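Local coordinates for cupin 2, conserved barrel domain protein (Shewanella frigidimarina, PDB 2PFW) that is of unknown function but folds as a small cupin barrel of the KdgF-like type, probably placing a binding or catalytic site inside the barrel, at residues H52-V57 and F104-E109. Numbering follows the deposited sequence.
Sequences HRHSQV and FSPARE. With EDO (1,2-ethanediol), chain C.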
loop_
_atom_site.group_PDB
_atom_site.type_symbol
_atom_site.label_atom_id
_atom_site.label_comp_id
_atom_site.label_asym_id
_atom_site.label_seq_id
_atom_site.Cartn_x
_atom_site.Cartn_y
_atom_site.Cartn_z
ATOM N N HIS A 52 -2.244 -17.137 -5.864
ATOM C CA HIS A 52 -1.057 -16.809 -6.663
ATOM C C HIS A 52 0.196 -16.900 -5.802
ATOM O O HIS A 52 0.141 -16.924 -4.569
ATOM C CB HIS A 52 -1.219 -15.436 -7.311
ATOM C CG HIS A 52 -1.758 -14.365 -6.417
ATOM N ND1 HIS A 52 -1.144 -14.009 -5.238
ATOM C CD2 HIS A 52 -2.846 -13.563 -6.519
ATOM C CE1 HIS A 52 -1.829 -13.041 -4.653
ATOM N NE2 HIS A 52 -2.869 -12.751 -5.412
ATOM N N ARG A 53 1.364 -16.974 -6.444
ATOM C CA ARG A 53 2.611 -17.111 -5.690
ATOM C C ARG A 53 2.919 -15.835 -4.906
ATOM O O ARG A 53 3.398 -15.884 -3.778
ATOM C CB ARG A 53 3.776 -17.439 -6.622
ATOM C CG ARG A 53 4.056 -16.403 -7.703
ATOM C CD ARG A 53 5.153 -16.906 -8.633
ATOM N NE ARG A 53 5.608 -15.921 -9.596
ATOM C CZ ARG A 53 5.084 -15.662 -10.777
ATOM N NH1 ARG A 53 4.021 -16.324 -11.217
ATOM N NH2 ARG A 53 5.619 -14.724 -11.551
ATOM N N HIS A 54 2.639 -14.699 -5.524
ATOM C CA HIS A 54 2.996 -13.392 -4.983
ATOM C C HIS A 54 2.519 -13.202 -3.552
ATOM O O HIS A 54 1.383 -13.554 -3.206
ATOM C CB HIS A 54 2.407 -12.289 -5.866
ATOM C CG HIS A 54 2.719 -12.407 -7.320
ATOM N ND1 HIS A 54 2.067 -13.282 -8.161
ATOM C CD2 HIS A 54 3.616 -11.750 -8.096
ATOM C CE1 HIS A 54 2.545 -13.167 -9.386
ATOM N NE2 HIS A 54 3.490 -12.240 -9.371
ATOM N N SER A 55 3.364 -12.645 -2.679
ATOM C CA SER A 55 2.862 -12.190 -1.382
ATOM C C SER A 55 1.947 -10.990 -1.625
ATOM O O SER A 55 2.094 -10.285 -2.623
ATOM C CB SER A 55 3.995 -11.852 -0.428
ATOM O OG SER A 55 4.464 -13.009 0.240
ATOM N N GLN A 56 0.984 -10.768 -0.738
ATOM C CA GLN A 56 0.029 -9.683 -0.972
ATOM C C GLN A 56 -0.356 -9.040 0.359
ATOM O O GLN A 56 -0.718 -9.735 1.310
ATOM C CB GLN A 56 -1.217 -10.170 -1.710
ATOM C CG GLN A 56 -2.278 -9.101 -1.928
ATOM C CD GLN A 56 -3.564 -9.645 -2.516
ATOM O OE1 GLN A 56 -3.581 -10.564 -3.335
ATOM N NE2 GLN A 56 -4.684 -9.067 -2.099
ATOM N N VAL A 57 -0.271 -7.712 0.415
ATOM C CA VAL A 57 -0.848 -6.972 1.547
ATOM C C VAL A 57 -1.859 -5.979 0.979
ATOM O O VAL A 57 -1.600 -5.354 -0.050
ATOM C CB VAL A 57 0.217 -6.288 2.400
ATOM C CG1 VAL A 57 -0.367 -5.700 3.678
ATOM C CG2 VAL A 57 1.317 -7.276 2.778
ATOM N N PHE A 104 1.874 -6.238 -3.836
ATOM C CA PHE A 104 2.388 -7.577 -4.074
ATOM C C PHE A 104 3.914 -7.631 -4.052
ATOM O O PHE A 104 4.548 -6.749 -4.638
ATOM C CB PHE A 104 1.916 -8.080 -5.444
ATOM C CG PHE A 104 0.405 -8.019 -5.594
ATOM C CD1 PHE A 104 -0.381 -9.038 -5.080
ATOM C CD2 PHE A 104 -0.190 -6.946 -6.234
ATOM C CE1 PHE A 104 -1.757 -8.991 -5.200
ATOM C CE2 PHE A 104 -1.563 -6.904 -6.362
ATOM C CZ PHE A 104 -2.343 -7.923 -5.846
ATOM N N SER A 105 4.510 -8.640 -3.422
ATOM C CA SER A 105 5.924 -8.908 -3.667
ATOM C C SER A 105 6.109 -10.197 -4.492
ATOM O O SER A 105 5.546 -11.164 -3.873
ATOM C CB SER A 105 6.780 -9.032 -2.412
ATOM O OG SER A 105 8.146 -9.085 -2.831
ATOM N N PRO A 106 6.691 -10.633 -5.604
ATOM C CA PRO A 106 7.254 -10.199 -6.902
ATOM C C PRO A 106 6.262 -9.179 -7.467
ATOM O O PRO A 106 5.145 -9.102 -6.940
ATOM C CB PRO A 106 7.338 -11.429 -7.782
ATOM C CG PRO A 106 6.619 -12.487 -7.021
ATOM C CD PRO A 106 6.862 -12.143 -5.585
ATOM N N ALA A 107 6.612 -8.422 -8.496
ATOM C CA ALA A 107 5.584 -7.728 -9.265
ATOM C C ALA A 107 4.646 -8.750 -9.909
ATOM O O ALA A 107 5.043 -9.897 -10.112
ATOM C CB ALA A 107 6.199 -6.835 -10.323
ATOM N N ARG A 108 3.427 -8.337 -10.222
ATOM C CA ARG A 108 2.528 -9.117 -11.062
ATOM C C ARG A 108 2.756 -8.753 -12.523
ATOM O O ARG A 108 2.334 -7.680 -12.972
ATOM C CB ARG A 108 1.067 -8.877 -10.679
ATOM C CG ARG A 108 0.696 -9.297 -9.271
ATOM C CD ARG A 108 0.292 -10.762 -9.240
ATOM N NE ARG A 108 -0.955 -10.994 -9.967
ATOM C CZ ARG A 108 -2.175 -10.892 -9.462
ATOM N NH1 ARG A 108 -2.390 -10.556 -8.197
ATOM N NH2 ARG A 108 -3.235 -11.129 -10.225
ATOM N N GLU A 109 3.417 -9.614 -13.300
ATOM C CA GLU A 109 3.680 -9.244 -14.689
ATOM C C GLU A 109 2.379 -9.004 -15.448
ATOM O O GLU A 109 2.365 -8.290 -16.451
ATOM C CB GLU A 109 4.518 -10.295 -15.437
ATOM C CG GLU A 109 4.463 -10.054 -16.942
ATOM C CD GLU A 109 5.575 -10.638 -17.771
ATOM O OE1 GLU A 109 6.536 -11.183 -17.193
ATOM O OE2 GLU A 109 5.497 -10.555 -19.020
HETATM C C1 EDO C . -7.501 -7.995 -4.178
HETATM O O1 EDO C . -7.336 -7.961 -2.759
HETATM C C2 EDO C . -8.682 -7.113 -4.564
HETATM O O2 EDO C . -8.498 -6.623 -5.896
#
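From its CB, Arg108 starts with CG anti to its own carbonyl carbon (chi1 -63°), then bends at both chi2 and chi3, so the chain folds back over 52-57. CG rests above one face of the Phe104 ring, offset toward the rim. CD then sits almost centrally over the His54 ring, 3.3 Å from its centroid, a CH-pi contact. The guanidinium then offers one face to His52, with Arg108 NH1 3.5 Å from His52 CD2, and NH2 turns aside to a salt bridge with Asp110.

The edge of the His54 ring meets the carbonyls after Ser105: CD2 lies 3.3 Å from Pro106 O, and NE2 is 2.9 Å from Ala107 O; the proline CG touches CD2 as well. His54 ND1 is buried with no partner. The Phe104 edge points at the His52 face in an offset edge-to-face pair, planes at 83°, and Phe104 CE1 comes 3.0 Å from Gln56 OE1, which also takes a weak bond from His52 NE2.

Behind these side chains the backbones pair antiparallel. Ser55 N donates to Ser105 O in the carbonyl plane (2.9 Å), while Ser105 N reaches Ser55 O from above its plane. The cis peptide before Pro106 follows directly. The contact thus closes one end of strands 55-61 and 98-105, neighbours in the larger cupin sheet between 34-41 and 81-84, with Leu34 of the second subunit packed on Ser55 and Ser105.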